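Local coordinates for peptidase M16 domain protein (Alicyclobacillus acidocaldarius subsp. acidocaldarius DSM 446, PDB 4XEA) that is a putative M16-family metallopeptidase that probably hydrolyses peptide bonds with the help of a bound metal ion, at residues A[59-62]-A[63-66]; A[71-75]-A[76-80]; A[88-92]-A[93-97]; A[110-113]-A[114-117]; A[211-214]-A[215-218]. All coordinates share one frame; numbering follows the deposited sequence.

The five contacts run from the nickel site outward to a sodium site and a neighbouring helix, four of them in the insulinase-like part of the chain. Contact 1 carries two of the nickel ligands, and contact 3 lies against it: their centres are 9 Å apart, and Glu64 OE1 meets Thr90 OG1 at 2.6 Å. Tyr97 of contact 3 packs in turn on contact 4, whose Phe115 gives a ligand to sodium while its side chain stays about 13 Å from the nickel. Contact 2 leans on the same helix through Val75, Arg78 and Phe79. Contact 5, in the part related to the M16 inactive domain, is tied to contact 4 by Asp114 OD1 and Lys218 NZ, 2.8 Å apart.

Contact 1: A[59-62]-A[63-66]; sequences IAHF and LEHK. With NI (nickel (II) ion), chain C.
His61 and His65, one turn apart on helix 59-66, lie side by side and point the same way, so that one nickel ion can be gripped by both: His61 NE2 and His65 NE2 are each 2.2 Å from it. The edge of the His65 ring is turned toward the face of His61 in an offset edge-to-face pair, with centroids 4.6 Å apart and planes at 62°. His61 NE2 and His65 NE2 are 3.3 Å apart, a closeness imposed by the shared metal and not by a hydrogen bond. His61 reaches the ion with CG trans to its backbone N (chi1 167°), and water 1 binds the nickel at 2.4 Å. His65 ND1 is hydrogen-bonded to Glu129 OE1, a second-shell carboxylate that helps to orient the ring for the metal. Between the histidines in sequence stands Glu64, its carboxylate perpendicular to the His61 ring, with OE1 3.9 Å from His61 CD2 and hydrogen-bonded to Thr90 OG1. This is the inverted HxxEH motif of M16 peptidases, in which the glutamate commonly serves as general base; Glu136 completes the protein ligands here. Elsewhere on the helix, Lys66 CG runs alongside Phe62 CE1 at 3.9 Å, and Ile59 CG2 meets Leu63 CG at 4.1 Å. Helix 59-66 is packed between strand 84-90, touched by Ala60 and Glu64, helix 123-141, which brings Glu136, and helix 178-188, against which Ile59, Phe62 and Leu63 rest.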
loop_
_atom_site.group_PDB
_atom_site.type_symbol
_atom_site.label_atom_id
_atom_site.label_comp_id
_atom_site.label_asym_id
_atom_site.label_seq_id
_atom_site.Cartn_x
_atom_site.Cartn_y
_atom_site.Cartn_z
ATOM N N ILE A 59 -14.941 3.941 -23.551
ATOM C CA ILE A 59 -14.196 4.993 -24.231
ATOM C C ILE A 59 -13.264 5.757 -23.339
ATOM O O ILE A 59 -12.125 5.976 -23.756
ATOM C CB ILE A 59 -15.080 5.950 -25.097
ATOM C CG1 ILE A 59 -15.638 5.140 -26.277
ATOM C CG2 ILE A 59 -14.221 7.112 -25.666
ATOM C CD1 ILE A 59 -16.505 5.943 -27.256
ATOM N N ALA A 60 -13.707 6.146 -22.139
ATOM C CA ALA A 60 -12.829 6.829 -21.189
ATOM C C ALA A 60 -11.502 6.064 -21.032
ATOM O O ALA A 60 -10.407 6.642 -21.096
ATOM C CB ALA A 60 -13.509 7.047 -19.834
ATOM N N HIS A 61 -11.623 4.752 -20.883
ATOM C CA HIS A 61 -10.468 3.880 -20.600
ATOM C C HIS A 61 -9.606 3.626 -21.845
ATOM O O HIS A 61 -8.378 3.527 -21.755
ATOM C CB HIS A 61 -11.001 2.589 -20.008
ATOM C CG HIS A 61 -10.006 1.499 -19.947
ATOM N ND1 HIS A 61 -9.932 0.522 -20.916
ATOM C CD2 HIS A 61 -9.009 1.243 -19.068
ATOM C CE1 HIS A 61 -8.950 -0.305 -20.625
ATOM N NE2 HIS A 61 -8.389 0.098 -19.499
ATOM N N PHE A 62 -10.251 3.525 -23.003
ATOM C CA PHE A 62 -9.535 3.457 -24.298
ATOM C C PHE A 62 -8.654 4.717 -24.492
ATOM O O PHE A 62 -7.458 4.631 -24.832
ATOM C CB PHE A 62 -10.568 3.313 -25.421
ATOM C CG PHE A 62 -10.044 2.667 -26.678
ATOM C CD1 PHE A 62 -9.037 3.256 -27.412
ATOM C CD2 PHE A 62 -10.622 1.501 -27.164
ATOM C CE1 PHE A 62 -8.575 2.661 -28.592
ATOM C CE2 PHE A 62 -10.165 0.909 -28.332
ATOM C CZ PHE A 62 -9.148 1.485 -29.040
ATOM N N LEU A 63 -9.232 5.887 -24.255
ATOM C CA LEU A 63 -8.475 7.149 -24.354
ATOM C C LEU A 63 -7.296 7.157 -23.361
ATOM O O LEU A 63 -6.193 7.591 -23.705
ATOM C CB LEU A 63 -9.371 8.366 -24.121
ATOM C CG LEU A 63 -10.427 8.666 -25.189
ATOM C CD1 LEU A 63 -11.266 9.841 -24.721
ATOM C CD2 LEU A 63 -9.731 8.973 -26.580
ATOM N N GLU A 64 -7.516 6.609 -22.163
ATOM C CA GLU A 64 -6.437 6.525 -21.175
ATOM C C GLU A 64 -5.279 5.744 -21.717
ATOM O O GLU A 64 -4.126 6.153 -21.557
ATOM C CB GLU A 64 -6.933 5.917 -19.849
ATOM C CG GLU A 64 -5.838 5.802 -18.766
ATOM C CD GLU A 64 -5.914 4.470 -18.022
ATOM O OE1 GLU A 64 -6.979 4.141 -17.477
ATOM O OE2 GLU A 64 -4.931 3.728 -18.035
ATOM N N HIS A 65 -5.562 4.607 -22.346
ATOM C CA HIS A 65 -4.514 3.797 -22.890
ATOM C C HIS A 65 -3.755 4.547 -23.994
ATOM O O HIS A 65 -2.537 4.433 -24.104
ATOM C CB HIS A 65 -5.083 2.508 -23.484
ATOM C CG HIS A 65 -5.096 1.366 -22.534
ATOM N ND1 HIS A 65 -4.384 0.207 -22.761
ATOM C CD2 HIS A 65 -5.714 1.207 -21.340
ATOM C CE1 HIS A 65 -4.578 -0.624 -21.751
ATOM N NE2 HIS A 65 -5.382 -0.044 -20.881
ATOM N N LYS A 66 -4.495 5.277 -24.820
ATOM C CA LYS A 66 -3.935 5.874 -26.028
ATOM C C LYS A 66 -3.340 7.254 -25.782
ATOM O O LYS A 66 -2.642 7.801 -26.643
ATOM C CB LYS A 66 -5.012 5.906 -27.124
ATOM C CG LYS A 66 -5.275 4.515 -27.805
ATOM C CD LYS A 66 -4.012 3.686 -28.110
ATOM C CE LYS A 66 -2.967 4.378 -29.021
ATOM N NZ LYS A 66 -1.643 3.650 -29.051
HETATM NI NI NI C . -6.333 -0.540 -18.954
HETATM O O HOH W 1 -4.145 -1.002 -17.977
#

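Contact 2: A[71-75]-A[76-80]; sequences PEMDV and FARFA
An N-cap opens helix 75-80: Asp74, immediately before the first helical residue, turns its carboxylate toward the first turn to accept from Ala77 N. The bond from Ala77 N to Asp74 OD1 is weak at 3.2 Å but fairly straight, with an angle of 159° at the hydrogen. CG of Asp74 stands trans to the backbone N (chi1 176°), which brings the carboxylate beside the methyl group of Ala77; Asp74 CG and Ala77 CB are 3.5 Å apart. The main chain of the same residue serves the helix as well, since Asp74 O takes the N-H of Arg78 at 3.0 Å. Such a cap satisfies an amide that has no preceding helical carbonyl, and here it starts the short helix that links the metal-binding helix 59-66 to strand 84-90 of the large mixed sheet. Arg78 bends at chi2 and chi3, and its chain crosses the selenomethionine side chain of Met73 at about a right angle. Met73 SE lies 3.8 Å from Arg78 CG, while Met73 CG sits 3.9 Å above the guanidinium plane, displaced toward its rim. Val75 CG1 approaches the ring edge of Phe79 in plane, 3.7 Å from CE2, and the same ring brings CD2 to 3.1 Å from Val75 O. Beyond the two segments, Val75 touches Phe115, Phe79 touches Thr111, both on helix 105-116, and Phe76 stacks on Phe68.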
loop_
_atom_site.group_PDB
_atom_site.type_symbol
_atom_site.label_atom_id
_atom_site.label_comp_id
_atom_site.label_asym_id
_atom_site.label_seq_id
_atom_site.Cartn_x
_atom_site.Cartn_y
_atom_site.Cartn_z
ATOM N N PRO A 71 4.341 10.595 -31.371
ATOM C CA PRO A 71 5.424 10.373 -32.345
ATOM C C PRO A 71 6.728 11.095 -31.973
ATOM O O PRO A 71 7.801 10.751 -32.511
ATOM C CB PRO A 71 4.850 10.962 -33.632
ATOM C CG PRO A 71 3.905 12.039 -33.162
ATOM C CD PRO A 71 3.311 11.518 -31.885
ATOM N N GLU A 72 6.641 12.099 -31.091
ATOM C CA GLU A 72 7.807 12.908 -30.713
ATOM C C GLU A 72 8.249 12.720 -29.248
ATOM O O GLU A 72 8.934 13.590 -28.703
ATOM C CB GLU A 72 7.551 14.406 -30.992
ATOM C CG GLU A 72 6.971 14.763 -32.392
ATOM C CD GLU A 72 7.923 14.545 -33.579
ATOM O OE1 GLU A 72 7.417 14.446 -34.719
ATOM O OE2 GLU A 72 9.164 14.487 -33.401
HETATM N N MSE A 73 7.895 11.586 -28.639
HETATM C CA MSE A 73 8.211 11.293 -27.239
HETATM C C MSE A 73 7.935 9.814 -26.918
HETATM O O MSE A 73 6.894 9.269 -27.343
HETATM C CB MSE A 73 7.291 12.096 -26.294
HETATM C CG MSE A 73 7.656 13.549 -26.042
HETATM SE SE MSE A 73 6.947 14.139 -24.294
HETATM C CE MSE A 73 5.057 14.575 -24.732
ATOM N N ASP A 74 8.857 9.190 -26.169
ATOM C CA ASP A 74 8.522 8.098 -25.212
ATOM C C ASP A 74 8.127 8.860 -23.956
ATOM O O ASP A 74 8.993 9.403 -23.244
ATOM C CB ASP A 74 9.753 7.186 -24.949
ATOM C CG ASP A 74 9.515 6.076 -23.886
ATOM O OD1 ASP A 74 8.559 6.105 -23.083
ATOM O OD2 ASP A 74 10.361 5.152 -23.849
ATOM N N VAL A 75 6.824 8.906 -23.683
ATOM C CA VAL A 75 6.326 9.767 -22.634
ATOM C C VAL A 75 6.857 9.346 -21.277
ATOM O O VAL A 75 7.226 10.198 -20.472
ATOM C CB VAL A 75 4.793 9.872 -22.648
ATOM C CG1 VAL A 75 4.292 10.486 -21.353
ATOM C CG2 VAL A 75 4.344 10.711 -23.865
ATOM N N PHE A 76 6.938 8.037 -21.045
ATOM C CA PHE A 76 7.392 7.508 -19.750
ATOM C C PHE A 76 8.858 7.831 -19.506
ATOM O O PHE A 76 9.246 8.151 -18.371
ATOM C CB PHE A 76 7.171 5.984 -19.656
ATOM C CG PHE A 76 5.725 5.588 -19.601
ATOM C CD1 PHE A 76 5.031 5.606 -18.390
ATOM C CD2 PHE A 76 5.051 5.202 -20.754
ATOM C CE1 PHE A 76 3.682 5.248 -18.329
ATOM C CE2 PHE A 76 3.712 4.841 -20.705
ATOM C CZ PHE A 76 3.019 4.869 -19.487
ATOM N N ALA A 77 9.668 7.747 -20.562
ATOM C CA ALA A 77 11.090 8.044 -20.463
ATOM C C ALA A 77 11.355 9.538 -20.293
ATOM O O ALA A 77 12.300 9.918 -19.621
ATOM C CB ALA A 77 11.846 7.502 -21.675
ATOM N N ARG A 78 10.511 10.379 -20.881
ATOM C CA ARG A 78 10.640 11.831 -20.719
ATOM C C ARG A 78 10.561 12.230 -19.240
ATOM O O ARG A 78 11.376 13.020 -18.771
ATOM C CB ARG A 78 9.570 12.569 -21.559
ATOM C CG ARG A 78 9.568 14.126 -21.475
ATOM C CD ARG A 78 10.921 14.745 -21.825
ATOM N NE ARG A 78 11.371 14.353 -23.162
ATOM C CZ ARG A 78 11.119 15.029 -24.281
ATOM N NH1 ARG A 78 10.430 16.163 -24.259
ATOM N NH2 ARG A 78 11.568 14.564 -25.439
ATOM N N PHE A 79 9.611 11.658 -18.501
ATOM C CA PHE A 79 9.566 11.823 -17.044
ATOM C C PHE A 79 10.742 11.166 -16.338
ATOM O O PHE A 79 11.321 11.759 -15.428
ATOM C CB PHE A 79 8.297 11.205 -16.459
ATOM C CG PHE A 79 7.068 11.957 -16.809
ATOM C CD1 PHE A 79 6.705 13.068 -16.091
ATOM C CD2 PHE A 79 6.303 11.565 -17.873
ATOM C CE1 PHE A 79 5.591 13.788 -16.449
ATOM C CE2 PHE A 79 5.175 12.247 -18.214
ATOM C CZ PHE A 79 4.824 13.364 -17.513
ATOM N N ALA A 80 11.062 9.932 -16.734
ATOM C CA ALA A 80 12.070 9.114 -16.038
ATOM C C ALA A 80 13.506 9.645 -16.188
ATOM O O ALA A 80 14.276 9.659 -15.213
ATOM C CB ALA A 80 11.980 7.663 -16.522
#

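Contact 3: A[88-92]-A[93-97]; sequences AYTTF and DHTAY
Tyr89 and His94 meet across a tight turn of the chain, where Tyr89 OH and His94 NE2 form a 2.8 Å hydrogen bond in which either could be the donor. The hydroxyl lies in the imidazole plane at the ring edge, and the two rings meet rim to rim with planes at 72°. CG of Tyr89 stands in the crowded position between backbone N and carbonyl carbon (chi1 69°), which swings the ring across to the neighbouring strand. There Ala96 CB sits 3.7 Å above the ring plane, a CH-pi contact off toward the rim. Thr91 CG2 lies 3.5 Å from the His94 ring centroid. His94 ND1 bonds Asp93 OD1 at 3.3 Å, while Asp93 OD2 bonds Ser310 and forms a salt bridge with Arg380. The imidazole is thus held firmly at NE2, only weakly at ND1, and is covered over one face by the Thr91 methyl. Tyr89 N and O pair with Ala96 O and N, and Thr91 N bonds His94 O at 2.8 Å. Strands 84-90 and 95-101 thus form an antiparallel beta hairpin at the edge of the mixed six-stranded sheet, with Thr90 and Thr95 on the face turned to the metal-binding helix.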
loop_
_atom_site.group_PDB
_atom_site.type_symbol
_atom_site.label_atom_id
_atom_site.label_comp_id
_atom_site.label_asym_id
_atom_site.label_seq_id
_atom_site.Cartn_x
_atom_site.Cartn_y
_atom_site.Cartn_z
ATOM N N ALA A 88 -1.531 6.545 -14.944
ATOM C CA ALA A 88 -2.886 7.055 -15.116
ATOM C C ALA A 88 -3.880 6.002 -14.615
ATOM O O ALA A 88 -3.510 4.869 -14.416
ATOM C CB ALA A 88 -3.126 7.389 -16.555
ATOM N N TYR A 89 -5.127 6.408 -14.423
ATOM C CA TYR A 89 -6.226 5.494 -14.219
ATOM C C TYR A 89 -7.525 6.112 -14.761
ATOM O O TYR A 89 -7.633 7.327 -14.943
ATOM C CB TYR A 89 -6.351 5.048 -12.718
ATOM C CG TYR A 89 -6.799 6.173 -11.772
ATOM C CD1 TYR A 89 -8.134 6.556 -11.706
ATOM C CD2 TYR A 89 -5.878 6.869 -10.982
ATOM C CE1 TYR A 89 -8.559 7.595 -10.861
ATOM C CE2 TYR A 89 -6.285 7.899 -10.142
ATOM C CZ TYR A 89 -7.637 8.259 -10.086
ATOM O OH TYR A 89 -8.055 9.270 -9.270
ATOM N N THR A 90 -8.490 5.239 -15.036
ATOM C CA THR A 90 -9.869 5.628 -15.330
ATOM C C THR A 90 -10.756 5.064 -14.243
ATOM O O THR A 90 -10.584 3.888 -13.818
ATOM C CB THR A 90 -10.300 5.009 -16.641
ATOM O OG1 THR A 90 -9.321 5.320 -17.637
ATOM C CG2 THR A 90 -11.670 5.524 -17.069
ATOM N N THR A 91 -11.666 5.893 -13.750
ATOM C CA THR A 91 -12.686 5.422 -12.802
ATOM C C THR A 91 -14.079 5.789 -13.331
ATOM O O THR A 91 -14.243 6.115 -14.520
ATOM C CB THR A 91 -12.440 5.826 -11.320
ATOM O OG1 THR A 91 -13.401 5.123 -10.496
ATOM C CG2 THR A 91 -12.590 7.328 -11.069
ATOM N N PHE A 92 -15.093 5.678 -12.479
ATOM C CA PHE A 92 -16.473 5.820 -12.943
ATOM C C PHE A 92 -16.731 7.166 -13.564
ATOM O O PHE A 92 -17.465 7.275 -14.565
ATOM C CB PHE A 92 -17.441 5.583 -11.775
ATOM C CG PHE A 92 -17.330 4.222 -11.195
ATOM C CD1 PHE A 92 -17.551 3.095 -11.999
ATOM C CD2 PHE A 92 -16.988 4.039 -9.880
ATOM C CE1 PHE A 92 -17.441 1.814 -11.485
ATOM C CE2 PHE A 92 -16.915 2.732 -9.355
ATOM C CZ PHE A 92 -17.125 1.639 -10.179
ATOM N N ASP A 93 -16.201 8.211 -12.937
ATOM C CA ASP A 93 -16.570 9.571 -13.280
ATOM C C ASP A 93 -15.404 10.526 -13.529
ATOM O O ASP A 93 -15.612 11.752 -13.697
ATOM C CB ASP A 93 -17.529 10.167 -12.220
ATOM C CG ASP A 93 -16.936 10.198 -10.807
ATOM O OD1 ASP A 93 -15.763 9.805 -10.616
ATOM O OD2 ASP A 93 -17.662 10.587 -9.872
ATOM N N HIS A 94 -14.183 9.999 -13.530
ATOM C CA HIS A 94 -13.044 10.802 -13.980
ATOM C C HIS A 94 -11.926 9.899 -14.491
ATOM O O HIS A 94 -11.909 8.670 -14.244
ATOM C CB HIS A 94 -12.558 11.785 -12.876
ATOM C CG HIS A 94 -11.871 11.131 -11.708
ATOM N ND1 HIS A 94 -12.545 10.719 -10.572
ATOM C CD2 HIS A 94 -10.564 10.830 -11.498
ATOM C CE1 HIS A 94 -11.675 10.190 -9.716
ATOM N NE2 HIS A 94 -10.464 10.269 -10.246
ATOM N N THR A 95 -11.044 10.513 -15.285
ATOM C CA THR A 95 -9.799 9.920 -15.741
ATOM C C THR A 95 -8.674 10.843 -15.284
ATOM O O THR A 95 -8.767 12.085 -15.420
ATOM C CB THR A 95 -9.741 9.797 -17.298
ATOM O OG1 THR A 95 -10.964 9.247 -17.813
ATOM C CG2 THR A 95 -8.579 8.912 -17.731
ATOM N N ALA A 96 -7.631 10.234 -14.717
ATOM C CA ALA A 96 -6.515 10.960 -14.106
ATOM C C ALA A 96 -5.153 10.524 -14.660
ATOM O O ALA A 96 -4.910 9.319 -14.863
ATOM C CB ALA A 96 -6.519 10.771 -12.593
ATOM N N TYR A 97 -4.293 11.538 -14.870
ATOM C CA TYR A 97 -2.896 11.417 -15.290
ATOM C C TYR A 97 -2.007 12.084 -14.237
ATOM O O TYR A 97 -2.263 13.227 -13.813
ATOM C CB TYR A 97 -2.704 12.062 -16.675
ATOM C CG TYR A 97 -3.674 11.496 -17.710
ATOM C CD1 TYR A 97 -3.319 10.391 -18.472
ATOM C CD2 TYR A 97 -4.976 12.001 -17.847
ATOM C CE1 TYR A 97 -4.182 9.817 -19.357
ATOM C CE2 TYR A 97 -5.874 11.430 -18.771
ATOM C CZ TYR A 97 -5.469 10.336 -19.513
ATOM O OH TYR A 97 -6.315 9.748 -20.422
#

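Contact 4: A[110-113]-A[114-117]; sequences GTLL and DFVQ. With NA (sodium ion), chain B.
Leu112 sends CG trans to its backbone N (chi1 180°), and Phe115 holds an unusual chi1 of 100°, away from any staggered position; together these bring Leu112 CD1 to 3.8 Å from Phe115 CE2. The same twist lays the edge of the Phe115 ring beside the backbone, with CD2 3.4 Å from Thr111 O, which lies in the ring plane. Val116 CG2 stands over the centre of one ring face and also approaches Leu112 O at 3.3 Å. The ring thus meets a methyl over one face and a backbone carbonyl oxygen at its edge. Helix 105-116 runs out here. Asp114 N and Phe115 N make regular i to i+4 bonds, whereas Val116 N is shared weakly between Leu112 O and Leu113 O, and Gln117 N closes on Leu113 O at 3.0 Å. As the helix ends, Phe115 O turns to a sodium ion at 2.1 Å, joined in its shell by Met67 O, Ser118 O and waters 2 and 3. Asp114 folds its carboxylate over Gly110 O, with OD2 only 3.1 Å from that oxygen. Two acceptors so close should repel, and the cost is probably offset by Lys218 NZ and Asn214 ND2, which both bind Asp114 OD1; their positive and donor character would help to keep the carboxylate ionised.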
loop_
_atom_site.group_PDB
_atom_site.type_symbol
_atom_site.label_atom_id
_atom_site.label_comp_id
_atom_site.label_asym_id
_atom_site.label_seq_id
_atom_site.Cartn_x
_atom_site.Cartn_y
_atom_site.Cartn_z
ATOM N N GLY A 110 5.228 20.547 -17.751
ATOM C CA GLY A 110 5.156 20.777 -19.202
ATOM C C GLY A 110 4.848 19.495 -19.977
ATOM O O GLY A 110 3.986 19.482 -20.852
ATOM N N THR A 111 5.528 18.408 -19.640
ATOM C CA THR A 111 5.292 17.126 -20.294
ATOM C C THR A 111 3.873 16.605 -19.986
ATOM O O THR A 111 3.187 16.050 -20.860
ATOM C CB THR A 111 6.334 16.103 -19.827
ATOM O OG1 THR A 111 7.669 16.642 -19.999
ATOM C CG2 THR A 111 6.167 14.782 -20.589
ATOM N N LEU A 112 3.436 16.806 -18.743
ATOM C CA LEU A 112 2.102 16.355 -18.309
ATOM C C LEU A 112 1.026 17.099 -19.112
ATOM O O LEU A 112 0.122 16.491 -19.677
ATOM C CB LEU A 112 1.928 16.568 -16.797
ATOM C CG LEU A 112 0.567 16.146 -16.220
ATOM C CD1 LEU A 112 0.300 14.676 -16.458
ATOM C CD2 LEU A 112 0.501 16.511 -14.759
ATOM N N LEU A 113 1.131 18.419 -19.168
ATOM C CA LEU A 113 0.149 19.197 -19.936
ATOM C C LEU A 113 0.192 18.758 -21.392
ATOM O O LEU A 113 -0.841 18.465 -21.982
ATOM C CB LEU A 113 0.398 20.700 -19.820
ATOM C CG LEU A 113 0.133 21.316 -18.448
ATOM C CD1 LEU A 113 0.752 22.716 -18.351
ATOM C CD2 LEU A 113 -1.381 21.332 -18.136
ATOM N N ASP A 114 1.393 18.720 -21.966
ATOM C CA ASP A 114 1.578 18.409 -23.397
ATOM C C ASP A 114 0.994 17.055 -23.818
ATOM O O ASP A 114 0.273 16.973 -24.815
ATOM C CB ASP A 114 3.064 18.479 -23.764
ATOM C CG ASP A 114 3.610 19.898 -23.735
ATOM O OD1 ASP A 114 2.817 20.880 -23.638
ATOM O OD2 ASP A 114 4.831 20.021 -23.835
ATOM N N PHE A 115 1.260 15.988 -23.066
ATOM C CA PHE A 115 0.818 14.659 -23.540
ATOM C C PHE A 115 -0.690 14.401 -23.328
ATOM O O PHE A 115 -1.288 13.565 -24.005
ATOM C CB PHE A 115 1.723 13.524 -23.001
ATOM C CG PHE A 115 1.183 12.764 -21.793
ATOM C CD1 PHE A 115 0.308 11.702 -21.954
ATOM C CD2 PHE A 115 1.627 13.065 -20.503
ATOM C CE1 PHE A 115 -0.159 10.965 -20.838
ATOM C CE2 PHE A 115 1.172 12.359 -19.400
ATOM C CZ PHE A 115 0.271 11.304 -19.563
ATOM N N VAL A 116 -1.307 15.128 -22.413
ATOM C CA VAL A 116 -2.743 15.002 -22.194
ATOM C C VAL A 116 -3.530 15.913 -23.164
ATOM O O VAL A 116 -4.678 15.595 -23.500
ATOM C CB VAL A 116 -3.067 15.292 -20.726
ATOM C CG1 VAL A 116 -4.580 15.257 -20.450
ATOM C CG2 VAL A 116 -2.315 14.248 -19.809
ATOM N N GLN A 117 -2.909 17.010 -23.626
ATOM C CA GLN A 117 -3.581 17.989 -24.512
ATOM C C GLN A 117 -3.408 17.730 -26.009
ATOM O O GLN A 117 -3.863 18.530 -26.831
ATOM C CB GLN A 117 -3.175 19.430 -24.138
ATOM C CG GLN A 117 -3.807 19.858 -22.822
ATOM C CD GLN A 117 -3.419 21.224 -22.334
ATOM O OE1 GLN A 117 -2.257 21.730 -22.515
ATOM N NE2 GLN A 117 -4.386 21.859 -21.680
HETATM NA NA NA B . -1.315 12.367 -25.740
HETATM O O HOH W 2 0.764 12.616 -26.715
HETATM O O HOH W 3 -1.751 10.521 -27.426
#

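Contact 5: A[211-214]-A[215-218]; sequences IEEN and QAKK
Gln215 grips Asn214 by a side-chain hydrogen bond near the C-terminal end of helix 204-216, where i to i+4 bonds continue as far as Lys217 N and Lys218 N turns to an i to i+3 partner. Gln215 N donates to Ile211 O at 3.0 Å, and its side chain, bent at chi2 (-61°), curls round so that NE2 gives a hydrogen to Asn214 OD1, also at 3.0 Å. The two amide planes are inclined by only 20°, the acceptor in the plane of the Gln215 amide but the donor somewhat out of that of Asn214, and the bond is bent (136° at the hydrogen). The same amide bonds Gln117 OE1 through NE2 and Asn16 ND2 through OE1, which pins it at both ends. Next comes Ala216, whose N bonds Glu212 O at 2.8 Å and whose methyl lies close to that same oxygen. Lys217 N reaches Glu213 O at 3.2 Å, and its extended chain passes over that carbonyl. Lys217 NZ stays 4.2 Å from Glu213 OE2, where the opposite charges would probably attract, though beyond a salt bridge. At Lys218, N is bonded to Gln215 O at 3.2 Å. The side chain is extended from CG onward and crosses Asn214 obliquely on its way to Asp114 and Gln117 on the neighbouring helix and the loop after it. Lys218 CG runs 3.5 Å from Asn214 O, and CE comes to 3.3 Å from Asn214 OD1, the oxygen that also accepts from Gln215 NE2.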
loop_
_atom_site.group_PDB
_atom_site.type_symbol
_atom_site.label_atom_id
_atom_site.label_comp_id
_atom_site.label_asym_id
_atom_site.label_seq_id
_atom_site.Cartn_x
_atom_site.Cartn_y
_atom_site.Cartn_z
ATOM N N ILE A 211 2.961 26.982 -16.221
ATOM C CA ILE A 211 1.651 26.481 -16.624
ATOM C C ILE A 211 1.004 27.541 -17.533
ATOM O O ILE A 211 0.544 27.203 -18.620
ATOM C CB ILE A 211 0.724 26.142 -15.412
ATOM C CG1 ILE A 211 1.287 25.012 -14.563
ATOM C CG2 ILE A 211 -0.687 25.717 -15.879
ATOM C CD1 ILE A 211 0.714 24.947 -13.151
ATOM N N GLU A 212 1.028 28.811 -17.106
ATOM C CA GLU A 212 0.411 29.920 -17.874
ATOM C C GLU A 212 1.057 30.026 -19.248
ATOM O O GLU A 212 0.377 30.168 -20.250
ATOM C CB GLU A 212 0.557 31.270 -17.152
ATOM C CG GLU A 212 -0.098 31.386 -15.765
ATOM C CD GLU A 212 -1.519 31.894 -15.783
ATOM O OE1 GLU A 212 -2.024 32.226 -14.689
ATOM O OE2 GLU A 212 -2.154 31.943 -16.863
ATOM N N GLU A 213 2.380 29.924 -19.286
ATOM C CA GLU A 213 3.112 30.017 -20.554
ATOM C C GLU A 213 2.808 28.848 -21.478
ATOM O O GLU A 213 2.609 29.035 -22.670
ATOM C CB GLU A 213 4.621 30.153 -20.315
ATOM C CG GLU A 213 5.010 31.537 -19.874
ATOM C CD GLU A 213 4.758 32.578 -20.966
ATOM O OE1 GLU A 213 3.613 33.086 -21.074
ATOM O OE2 GLU A 213 5.697 32.868 -21.729
ATOM N N ASN A 214 2.741 27.646 -20.921
ATOM C CA ASN A 214 2.418 26.463 -21.703
ATOM C C ASN A 214 1.030 26.563 -22.334
ATOM O O ASN A 214 0.861 26.252 -23.513
ATOM C CB ASN A 214 2.484 25.206 -20.801
ATOM C CG ASN A 214 2.242 23.921 -21.563
ATOM O OD1 ASN A 214 1.111 23.615 -21.950
ATOM N ND2 ASN A 214 3.305 23.139 -21.753
ATOM N N GLN A 215 0.036 26.962 -21.532
ATOM C CA GLN A 215 -1.347 27.124 -21.991
ATOM C C GLN A 215 -1.546 28.307 -22.940
ATOM O O GLN A 215 -2.297 28.192 -23.912
ATOM C CB GLN A 215 -2.284 27.274 -20.789
ATOM C CG GLN A 215 -2.264 26.023 -19.848
ATOM C CD GLN A 215 -2.713 24.773 -20.566
ATOM O OE1 GLN A 215 -3.905 24.448 -20.574
ATOM N NE2 GLN A 215 -1.782 24.082 -21.203
ATOM N N ALA A 216 -0.865 29.424 -22.663
ATOM C CA ALA A 216 -0.937 30.620 -23.522
ATOM C C ALA A 216 -0.417 30.361 -24.947
ATOM O O ALA A 216 -0.909 30.954 -25.908
ATOM C CB ALA A 216 -0.189 31.794 -22.878
ATOM N N LYS A 217 0.563 29.467 -25.073
ATOM C CA LYS A 217 1.143 29.097 -26.371
ATOM C C LYS A 217 0.293 28.142 -27.205
ATOM O O LYS A 217 0.542 27.961 -28.383
ATOM C CB LYS A 217 2.542 28.498 -26.161
ATOM C CG LYS A 217 3.620 29.561 -25.946
ATOM C CD LYS A 217 4.922 28.962 -25.384
ATOM C CE LYS A 217 5.927 30.053 -25.028
ATOM N NZ LYS A 217 6.920 29.606 -23.997
ATOM N N LYS A 218 -0.715 27.533 -26.596
ATOM C CA LYS A 218 -1.608 26.634 -27.315
ATOM C C LYS A 218 -2.903 27.338 -27.718
ATOM O O LYS A 218 -3.246 28.391 -27.184
ATOM C CB LYS A 218 -1.921 25.414 -26.446
ATOM C CG LYS A 218 -0.665 24.579 -26.128
ATOM C CD LYS A 218 -0.966 23.370 -25.221
ATOM C CE LYS A 218 0.323 22.579 -24.969
ATOM N NZ LYS A 218 0.097 21.332 -24.229
#